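Local coordinates for effector protein Lem4 (lpg1101) (Legionella pneumophila subsp. pneumophila, PDB 6CGK) that acts as a membrane-associated protein tyrosine phosphatase, a translocated bacterial effector whose haloacid dehalogenase (HAD) domain is present here in an inactivated, phosphate-bound form, at residues T29-K34 with D65-I70; E35-P40 with R95-Y100; D52-Y57 with I101-E106. The protein carries 1 engineered substitution. All blocks are in the same frame, centred on the assembly; numbering follows the deposited sequence. Where two conformers were deposited one is given.

Contact 1 (T29-K34 with D65-I70); sequences TGAHGK and DNKIKI
Gly30 and Ala31 lie against the short 3-10 segment 66-68, and backbone carbonyls do much of the touching. Asp65 starts the turn: its OD1 accepts from Lys67 N at 2.9 Å, an Asx turn in which a nearly straight N-H (172°) meets the carboxylate on its anti side. Lys67 CG, set between its own backbone N and carbonyl carbon (chi1 80°), rests 3.8 Å from Ala31 CB. The extended chain runs on past the methyl, and NZ ends in a salt bridge with Glu35. Ala31 CB is also 3.4 Å from Lys67 O. Ile68 points its CB away, and its side chain packs on Val36 and Tyr100, while its O approaches Thr29 CB to 3.6 Å. Lys69 likewise points its CB away, with NZ bonded to Asp62 O, but its carbonyl takes the one clear hydrogen bond of the contact. Gly30 N reaches Lys69 O at 3.3 Å, with the N-H bent to 137° and the donor tilted out of the carbonyl plane. The CA-H of Thr29 contacts that same oxygen. At Ile70 the backbones make a single bridge, Thr29 CA to Ile70 CA 4.1 Å, and the isoleucine side chain goes to Leu104 and Leu105.

Thr29 OG1 is tied to Gly26 N, close to the magnesium ligand Asp25. The loop after strand 19-23, whose end carries magnesium ligands of the HAD domain, is thus held against the turn into helix 72-82 by a long, bent N-H...O bond, a CH...O contact and the Ala31 methyl on the Lys67 chain.

Contact 2 (E35-P40 with R95-Y100); sequences EVISSP and RNHENY. With PO4 (phosphate ion), chain B.
Ile37 and Asn96 slide past each other in opposite directions, bringing Ile37 CD1 to 3.6 Å from Asn96 OD1. Ile37 CG1 is anti to the backbone N (chi1 -175°), and CD1 at its end also touches Arg95 O and the His97 ring. Val36 comes in differently, crossing both Asn96 and Tyr100 at about a right angle. Its CG1 lies 3.7 Å from Asn96 ND2, a tentative detail because Val36 was modelled in two conformers. The Asn96 amide is held at both ends: OD1 accepts from His97 N at 2.6 Å, in the carbonyl plane on a lone pair, and ND2 binds Asp25, a magnesium ligand. Two waters join the segments, one between Ile37 O and His97 NE2, the other between Ser39 OG and Tyr100 OH. Beside this, Arg95 N gives phosphate O2 an almost straight bond of 2.8 Å (173°) in the active site, while the arginine tip pairs with Asp159.

The contact therefore sets the loop that enters helix 40-46 against the link to helix 98-107 from strand 89-93, part of the HAD domain's parallel five-stranded sheet (order 3-2-1-4-5). Cys42 packs on Asn96 and His97, and Leu45 on Tyr100.

Contact 3 (D52-Y57 with I101-E106); sequences DERMRY and IKALLE
Arg54 grips Glu106 side-on with two nitrogens, one to each carboxylate oxygen. Arg54 NE donates to Glu106 OE1 at 2.8 Å, close to straight (170°) and in the guanidinium plane. The second bond, Arg54 NH2 to the syn lone pair of Glu106 OE2 at 2.9 Å, is more bent and tilted from the guanidinium plane; the guanidinium and carboxylate planes are 32° apart. Around this salt bridge the packing is largely aliphatic. Lys102 CB lies over one face of the guanidinium, offset toward its rim and 3.9 Å from Arg54 NE, and Ala103 CB touches Arg54 CD at 3.8 Å. A bend at chi3 (-65°) turns NE out of the line of the arginine chain, whereas Glu106 reaches across extended beyond CG. Met55 SD adds a looser touch, 4.2 Å from Glu106 CB.

Further out, both charged groups have second partners: Arg54 NH1 binds Lys48 O, and Glu106 OE2 also bonds to His112 NE2. Lys102 sends its extended chain away to Glu98, leaving NZ 5.2 Å from Arg54 NH2. The arginine is buried, and helix 51-55 comes so near helix 98-107 that Arg54 and Ala103 have their CA atoms 5.5 Å apart. A paired carboxylate probably compensates much of the charge on that buried guanidinium, and the two-point grip should restrict rotation about the CD-NE bond.

How the contacts relate
All three contacts are partly buried, and their segments alternate along the chain; each mixes buried residues with more exposed ones, as contact 3 does with buried Arg54 and Ala103 beside partly exposed Met55, Lys102 and Glu106. Contacts 2 and 3 share helix 98-107, using its N-terminal turn and the remainder of its length; Asn99 packs beside Arg54 where they meet. Contact 1 meets both through the loops 29-34 and 65-70: Ala31 CB lies against Val36, and Thr29 CG2 near Leu104 CD2. Near the metal and phosphate, contact 1 relies mostly on backbone groups, contact 2 on apolar side-chain contacts and two bridging waters; contact 3, farther from the site, joins two helices through a two-point salt bridge.

Contact 1 (T29-K34 with D65-I70)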
loop_
_atom_site.group_PDB
_atom_site.type_symbol
_atom_site.label_atom_id
_atom_site.label_comp_id
_atom_site.label_asym_id
_atom_site.label_seq_id
_atom_site.Cartn_x
_atom_site.Cartn_y
_atom_site.Cartn_z
ATOM N N THR A 29 -1.440 7.525 -4.445
ATOM C CA THR A 29 -1.511 8.951 -4.741
ATOM C C THR A 29 -1.491 9.181 -6.247
ATOM O O THR A 29 -1.334 8.256 -7.046
ATOM C CB THR A 29 -0.349 9.725 -4.112
ATOM O OG1 THR A 29 0.862 9.441 -4.845
ATOM C CG2 THR A 29 -0.141 9.348 -2.671
ATOM N N GLY A 30 -1.613 10.453 -6.637
ATOM C CA GLY A 30 -1.575 10.795 -8.041
ATOM C C GLY A 30 -0.222 11.219 -8.572
ATOM O O GLY A 30 -0.158 11.796 -9.663
ATOM N N ALA A 31 0.863 10.967 -7.843
ATOM C CA ALA A 31 2.176 11.472 -8.242
ATOM C C ALA A 31 3.243 10.407 -8.048
ATOM O O ALA A 31 3.389 9.868 -6.943
ATOM C CB ALA A 31 2.552 12.712 -7.441
ATOM N N HIS A 32 3.985 10.119 -9.121
ATOM C CA HIS A 32 5.124 9.197 -9.059
ATOM C C HIS A 32 6.099 9.631 -7.971
ATOM O O HIS A 32 6.306 10.826 -7.727
ATOM C CB HIS A 32 5.830 9.146 -10.427
ATOM C CG HIS A 32 6.926 8.116 -10.531
ATOM N ND1 HIS A 32 8.170 8.278 -9.952
ATOM C CD2 HIS A 32 6.973 6.927 -11.184
ATOM C CE1 HIS A 32 8.924 7.227 -10.223
ATOM N NE2 HIS A 32 8.223 6.393 -10.972
ATOM N N GLY A 33 6.705 8.646 -7.314
ATOM C CA GLY A 33 7.569 8.948 -6.187
ATOM C C GLY A 33 8.716 9.892 -6.508
ATOM O O GLY A 33 9.155 10.653 -5.638
ATOM N N LYS A 34 9.241 9.845 -7.744
ATOM C CA LYS A 34 10.359 10.715 -8.093
ATOM C C LYS A 34 10.003 12.180 -7.916
ATOM O O LYS A 34 10.871 12.998 -7.584
ATOM C CB LYS A 34 10.819 10.454 -9.536
ATOM N N ASP A 65 -0.908 20.753 -4.652
ATOM C CA ASP A 65 -1.314 20.246 -5.958
ATOM C C ASP A 65 -2.089 18.945 -5.780
ATOM O O ASP A 65 -1.691 18.084 -5.000
ATOM C CB ASP A 65 -0.060 20.024 -6.813
ATOM C CG ASP A 65 -0.368 19.717 -8.270
ATOM O OD1 ASP A 65 -1.221 18.841 -8.548
ATOM O OD2 ASP A 65 0.271 20.348 -9.143
ATOM N N ASN A 66 -3.221 18.811 -6.473
ATOM C CA ASN A 66 -4.029 17.621 -6.238
ATOM C C ASN A 66 -3.291 16.336 -6.616
ATOM O O ASN A 66 -3.677 15.269 -6.149
ATOM C CB ASN A 66 -5.356 17.714 -6.984
ATOM C CG ASN A 66 -6.306 18.737 -6.354
ATOM O OD1 ASN A 66 -6.433 18.817 -5.127
ATOM N ND2 ASN A 66 -6.964 19.529 -7.194
ATOM N N LYS A 67 -2.231 16.415 -7.427
ATOM C CA LYS A 67 -1.549 15.190 -7.841
ATOM C C LYS A 67 -0.898 14.488 -6.665
ATOM O O LYS A 67 -0.742 13.258 -6.683
ATOM C CB LYS A 67 -0.485 15.488 -8.904
ATOM C CG LYS A 67 0.828 16.034 -8.324
ATOM C CD LYS A 67 1.927 16.293 -9.384
ATOM C CE LYS A 67 3.235 16.803 -8.723
ATOM N NZ LYS A 67 4.388 17.032 -9.659
ATOM N N ILE A 68 -0.481 15.234 -5.641
ATOM C CA ILE A 68 0.219 14.557 -4.553
ATOM C C ILE A 68 -0.723 13.876 -3.578
ATOM O O ILE A 68 -0.264 13.082 -2.749
ATOM C CB ILE A 68 1.139 15.501 -3.758
ATOM C CG1 ILE A 68 0.328 16.416 -2.855
ATOM C CG2 ILE A 68 2.033 16.275 -4.702
ATOM C CD1 ILE A 68 1.046 16.754 -1.568
ATOM N N LYS A 69 -2.025 14.155 -3.644
ATOM C CA LYS A 69 -2.927 13.589 -2.645
ATOM C C LYS A 69 -3.295 12.134 -2.946
ATOM O O LYS A 69 -3.248 11.667 -4.083
ATOM C CB LYS A 69 -4.199 14.421 -2.558
ATOM C CG LYS A 69 -3.926 15.904 -2.260
ATOM C CD LYS A 69 -5.196 16.750 -2.273
ATOM C CE LYS A 69 -4.901 18.217 -1.933
ATOM N NZ LYS A 69 -6.196 18.967 -1.771
ATOM N N ILE A 70 -3.697 11.427 -1.889
ATOM C CA ILE A 70 -4.382 10.145 -2.055
ATOM C C ILE A 70 -5.611 10.374 -2.929
ATOM O O ILE A 70 -6.334 11.370 -2.762
ATOM C CB ILE A 70 -4.744 9.568 -0.679
ATOM C CG1 ILE A 70 -3.459 9.305 0.106
ATOM C CG2 ILE A 70 -5.556 8.299 -0.820
ATOM C CD1 ILE A 70 -3.618 8.561 1.383
#

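Contact 2 (E35-P40 with R95-Y100)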
loop_
_atom_site.group_PDB
_atom_site.type_symbol
_atom_site.label_atom_id
_atom_site.label_comp_id
_atom_site.label_asym_id
_atom_site.label_seq_id
_atom_site.Cartn_x
_atom_site.Cartn_y
_atom_site.Cartn_z
ATOM N N GLU A 35 8.749 12.546 -8.128
ATOM C CA GLU A 35 8.410 13.957 -8.040
ATOM C C GLU A 35 7.922 14.368 -6.667
ATOM O O GLU A 35 7.523 15.526 -6.489
ATOM C CB GLU A 35 7.393 14.345 -9.114
ATOM C CG GLU A 35 6.150 13.515 -9.228
ATOM C CD GLU A 35 5.505 13.696 -10.595
ATOM O OE1 GLU A 35 6.002 13.095 -11.570
ATOM O OE2 GLU A 35 4.520 14.458 -10.705
ATOM N N VAL A 36 8.010 13.489 -5.677
ATOM C CA VAL A 36 7.559 13.798 -4.329
ATOM C C VAL A 36 8.623 13.478 -3.283
ATOM O O VAL A 36 8.716 14.138 -2.248
ATOM C CB VAL A 36 6.244 13.045 -4.035
ATOM C CG1 VAL A 36 6.153 12.669 -2.576
ATOM C CG2 VAL A 36 5.058 13.930 -4.431
ATOM N N ILE A 37 9.434 12.440 -3.533
ATOM C CA ILE A 37 10.336 11.973 -2.476
ATOM C C ILE A 37 11.221 13.108 -1.943
ATOM O O ILE A 37 11.450 13.216 -0.730
ATOM C CB ILE A 37 11.175 10.774 -2.963
ATOM C CG1 ILE A 37 11.993 10.244 -1.798
ATOM C CG2 ILE A 37 12.094 11.155 -4.117
ATOM C CD1 ILE A 37 11.110 9.627 -0.733
ATOM N N SER A 38 11.690 13.990 -2.818
ATOM C CA SER A 38 12.554 15.095 -2.414
ATOM C C SER A 38 11.801 16.383 -2.203
ATOM O O SER A 38 12.430 17.448 -2.126
ATOM C CB SER A 38 13.645 15.354 -3.452
ATOM O OG SER A 38 14.527 14.256 -3.468
ATOM N N SER A 39 10.488 16.325 -2.156
ATOM C CA SER A 39 9.765 17.587 -2.024
ATOM C C SER A 39 9.852 18.101 -0.592
ATOM O O SER A 39 10.048 17.328 0.346
ATOM C CB SER A 39 8.289 17.423 -2.406
ATOM O OG SER A 39 7.636 16.481 -1.555
ATOM N N PRO A 40 9.743 19.415 -0.410
ATOM C CA PRO A 40 9.766 19.972 0.946
ATOM C C PRO A 40 8.777 19.301 1.897
ATOM O O PRO A 40 9.141 18.996 3.035
ATOM C CB PRO A 40 9.413 21.433 0.693
ATOM C CG PRO A 40 10.059 21.727 -0.638
ATOM C CD PRO A 40 9.781 20.457 -1.444
ATOM N N ARG A 95 9.234 3.203 -1.399
ATOM C CA ARG A 95 10.509 3.858 -1.128
ATOM C C ARG A 95 10.348 5.201 -0.409
ATOM O O ARG A 95 11.371 5.873 -0.175
ATOM C CB ARG A 95 11.302 4.139 -2.415
ATOM C CG ARG A 95 11.422 3.021 -3.383
ATOM C CD ARG A 95 12.402 3.390 -4.489
ATOM N NE ARG A 95 12.550 2.292 -5.442
ATOM C CZ ARG A 95 11.764 2.110 -6.500
ATOM N NH1 ARG A 95 10.766 2.956 -6.748
ATOM N NH2 ARG A 95 11.979 1.082 -7.312
ATOM N N ASN A 96 9.129 5.591 -0.078
ATOM C CA ASN A 96 8.911 6.836 0.645
ATOM C C ASN A 96 9.025 6.582 2.155
ATOM O O ASN A 96 9.192 5.455 2.620
ATOM C CB ASN A 96 7.550 7.426 0.263
ATOM C CG ASN A 96 7.526 8.942 0.356
ATOM O OD1 ASN A 96 8.143 9.518 1.243
ATOM N ND2 ASN A 96 6.877 9.585 -0.605
ATOM N N HIS A 97 8.959 7.658 2.918
ATOM C CA HIS A 97 9.114 7.626 4.368
ATOM C C HIS A 97 7.854 7.122 5.040
ATOM O O HIS A 97 6.746 7.500 4.656
ATOM C CB HIS A 97 9.372 9.040 4.903
ATOM C CG HIS A 97 10.579 9.696 4.323
ATOM N ND1 HIS A 97 11.860 9.396 4.734
ATOM C CD2 HIS A 97 10.698 10.649 3.368
ATOM C CE1 HIS A 97 12.719 10.139 4.056
ATOM N NE2 HIS A 97 12.041 10.907 3.217
ATOM N N GLU A 98 8.043 6.307 6.086
ATOM C CA GLU A 98 6.923 5.790 6.860
ATOM C C GLU A 98 6.032 6.906 7.380
ATOM O O GLU A 98 4.794 6.773 7.413
ATOM C CB GLU A 98 7.460 4.986 8.036
ATOM C CG GLU A 98 6.357 4.273 8.759
ATOM C CD GLU A 98 6.883 3.351 9.829
ATOM O OE1 GLU A 98 8.104 3.082 9.840
ATOM O OE2 GLU A 98 6.076 2.893 10.661
ATOM N N ASN A 99 6.642 7.975 7.883
ATOM C CA ASN A 99 5.812 9.025 8.485
ATOM C C ASN A 99 5.078 9.847 7.439
ATOM O O ASN A 99 4.027 10.448 7.738
ATOM C CB ASN A 99 6.668 9.906 9.386
ATOM C CG ASN A 99 7.032 9.182 10.657
ATOM O OD1 ASN A 99 6.255 8.339 11.127
ATOM N ND2 ASN A 99 8.222 9.468 11.206
ATOM N N TYR A 100 5.598 9.919 6.221
ATOM C CA TYR A 100 4.837 10.603 5.175
ATOM C C TYR A 100 3.619 9.769 4.799
ATOM O O TYR A 100 2.510 10.298 4.623
ATOM C CB TYR A 100 5.727 10.842 3.961
ATOM C CG TYR A 100 5.079 11.589 2.817
ATOM C CD1 TYR A 100 4.858 12.971 2.905
ATOM C CD2 TYR A 100 4.702 10.917 1.646
ATOM C CE1 TYR A 100 4.286 13.670 1.843
ATOM C CE2 TYR A 100 4.140 11.598 0.580
ATOM C CZ TYR A 100 3.930 12.985 0.688
ATOM O OH TYR A 100 3.389 13.693 -0.367
HETATM P P PO4 B . 6.952 4.457 -4.044
HETATM O O1 PO4 B . 5.836 4.440 -3.014
HETATM O O2 PO4 B . 7.920 3.284 -3.919
HETATM O O3 PO4 B . 7.716 5.756 -3.835
HETATM O O4 PO4 B . 6.370 4.526 -5.440
HETATM O O HOH W 1 12.926 12.863 1.561
HETATM O O HOH W 2 4.707 16.138 -1.162
#

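Contact 3 (D52-Y57 with I101-E106)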
loop_
_atom_site.group_PDB
_atom_site.type_symbol
_atom_site.label_atom_id
_atom_site.label_comp_id
_atom_site.label_asym_id
_atom_site.label_seq_id
_atom_site.Cartn_x
_atom_site.Cartn_y
_atom_site.Cartn_z
ATOM N N ASP A 52 0.193 13.849 16.420
ATOM C CA ASP A 52 0.080 15.285 16.671
ATOM C C ASP A 52 1.056 16.077 15.808
ATOM O O ASP A 52 0.739 17.180 15.350
ATOM C CB ASP A 52 0.340 15.603 18.147
ATOM C CG ASP A 52 -0.779 15.144 19.067
ATOM O OD1 ASP A 52 -1.917 15.013 18.588
ATOM O OD2 ASP A 52 -0.515 14.935 20.271
ATOM N N GLU A 53 2.252 15.552 15.609
ATOM C CA GLU A 53 3.216 16.289 14.794
ATOM C C GLU A 53 2.828 16.237 13.325
ATOM O O GLU A 53 2.982 17.217 12.592
ATOM C CB GLU A 53 4.631 15.722 14.988
ATOM C CG GLU A 53 5.179 15.889 16.394
ATOM C CD GLU A 53 6.563 15.293 16.540
ATOM O OE1 GLU A 53 6.667 14.058 16.642
ATOM O OE2 GLU A 53 7.548 16.060 16.526
ATOM N N ARG A 54 2.361 15.081 12.864
ATOM C CA ARG A 54 1.961 14.968 11.469
ATOM C C ARG A 54 0.765 15.854 11.148
ATOM O O ARG A 54 0.712 16.464 10.079
ATOM C CB ARG A 54 1.669 13.497 11.155
ATOM C CG ARG A 54 2.938 12.658 11.165
ATOM C CD ARG A 54 2.634 11.210 10.721
ATOM N NE ARG A 54 1.763 10.407 11.603
ATOM C CZ ARG A 54 2.234 9.543 12.506
ATOM N NH1 ARG A 54 3.546 9.432 12.692
ATOM N NH2 ARG A 54 1.392 8.742 13.201
ATOM N N MET A 55 -0.233 15.895 12.034
ATOM C CA MET A 55 -1.492 16.554 11.697
ATOM C C MET A 55 -1.315 18.046 11.486
ATOM O O MET A 55 -2.182 18.698 10.882
ATOM C CB MET A 55 -2.534 16.293 12.791
ATOM C CG MET A 55 -3.070 14.838 12.745
ATOM S SD MET A 55 -3.890 14.496 11.162
ATOM C CE MET A 55 -4.620 16.089 10.928
ATOM N N ARG A 56 -0.229 18.617 11.996
ATOM C CA ARG A 56 -0.003 20.037 11.754
ATOM C C ARG A 56 0.203 20.346 10.278
ATOM O O ARG A 56 0.036 21.512 9.871
ATOM C CB ARG A 56 1.214 20.478 12.556
ATOM C CG ARG A 56 0.925 20.485 14.020
ATOM C CD ARG A 56 2.027 21.169 14.807
ATOM N NE ARG A 56 1.703 21.046 16.223
ATOM C CZ ARG A 56 2.336 20.226 17.048
ATOM N NH1 ARG A 56 3.348 19.505 16.597
ATOM N NH2 ARG A 56 1.982 20.152 18.313
ATOM N N TYR A 57 0.615 19.352 9.487
ATOM C CA TYR A 57 0.809 19.474 8.045
ATOM C C TYR A 57 -0.474 19.314 7.227
ATOM O O TYR A 57 -0.422 19.472 5.999
ATOM C CB TYR A 57 1.868 18.448 7.590
ATOM C CG TYR A 57 3.231 18.940 8.019
ATOM C CD1 TYR A 57 3.685 18.746 9.326
ATOM C CD2 TYR A 57 4.019 19.714 7.157
ATOM C CE1 TYR A 57 4.934 19.250 9.734
ATOM C CE2 TYR A 57 5.272 20.214 7.554
ATOM C CZ TYR A 57 5.707 19.988 8.848
ATOM O OH TYR A 57 6.917 20.514 9.256
ATOM N N ILE A 101 3.823 8.459 4.651
ATOM C CA ILE A 101 2.715 7.562 4.343
ATOM C C ILE A 101 1.662 7.629 5.433
ATOM O O ILE A 101 0.477 7.801 5.142
ATOM C CB ILE A 101 3.234 6.135 4.112
ATOM C CG1 ILE A 101 4.140 6.151 2.884
ATOM C CG2 ILE A 101 2.015 5.150 4.035
ATOM C CD1 ILE A 101 4.959 4.808 2.664
ATOM N N LYS A 102 2.067 7.501 6.705
ATOM C CA LYS A 102 1.083 7.583 7.792
ATOM C C LYS A 102 0.370 8.923 7.799
ATOM O O LYS A 102 -0.838 8.993 8.058
ATOM C CB LYS A 102 1.746 7.357 9.158
ATOM C CG LYS A 102 2.243 5.914 9.365
ATOM C CD LYS A 102 2.851 5.745 10.749
ATOM C CE LYS A 102 3.196 4.297 11.056
ATOM N NZ LYS A 102 3.876 4.241 12.380
ATOM N N ALA A 103 1.115 10.014 7.559
ATOM C CA ALA A 103 0.495 11.326 7.562
ATOM C C ALA A 103 -0.607 11.410 6.519
ATOM O O ALA A 103 -1.694 11.927 6.784
ATOM C CB ALA A 103 1.572 12.409 7.303
ATOM N N LEU A 104 -0.326 10.973 5.292
ATOM C CA LEU A 104 -1.346 11.118 4.247
ATOM C C LEU A 104 -2.563 10.244 4.554
ATOM O O LEU A 104 -3.706 10.684 4.385
ATOM C CB LEU A 104 -0.771 10.746 2.871
ATOM C CG LEU A 104 -0.240 12.017 2.166
ATOM C CD1 LEU A 104 0.821 12.709 2.997
ATOM C CD2 LEU A 104 0.297 11.682 0.782
ATOM N N LEU A 105 -2.343 9.009 4.996
ATOM C CA LEU A 105 -3.479 8.197 5.451
ATOM C C LEU A 105 -4.285 8.930 6.526
ATOM O O LEU A 105 -5.527 8.966 6.486
ATOM C CB LEU A 105 -2.963 6.862 5.964
ATOM C CG LEU A 105 -2.295 5.994 4.880
ATOM C CD1 LEU A 105 -1.547 4.792 5.499
ATOM C CD2 LEU A 105 -3.321 5.526 3.840
ATOM N N GLU A 106 -3.601 9.495 7.522
ATOM C CA GLU A 106 -4.308 10.219 8.582
ATOM C C GLU A 106 -5.061 11.440 8.061
ATOM O O GLU A 106 -6.178 11.725 8.507
ATOM C CB GLU A 106 -3.326 10.614 9.683
ATOM C CG GLU A 106 -2.884 9.391 10.482
ATOM C CD GLU A 106 -1.561 9.557 11.182
ATOM O OE1 GLU A 106 -0.940 10.654 11.075
ATOM O OE2 GLU A 106 -1.138 8.567 11.823
#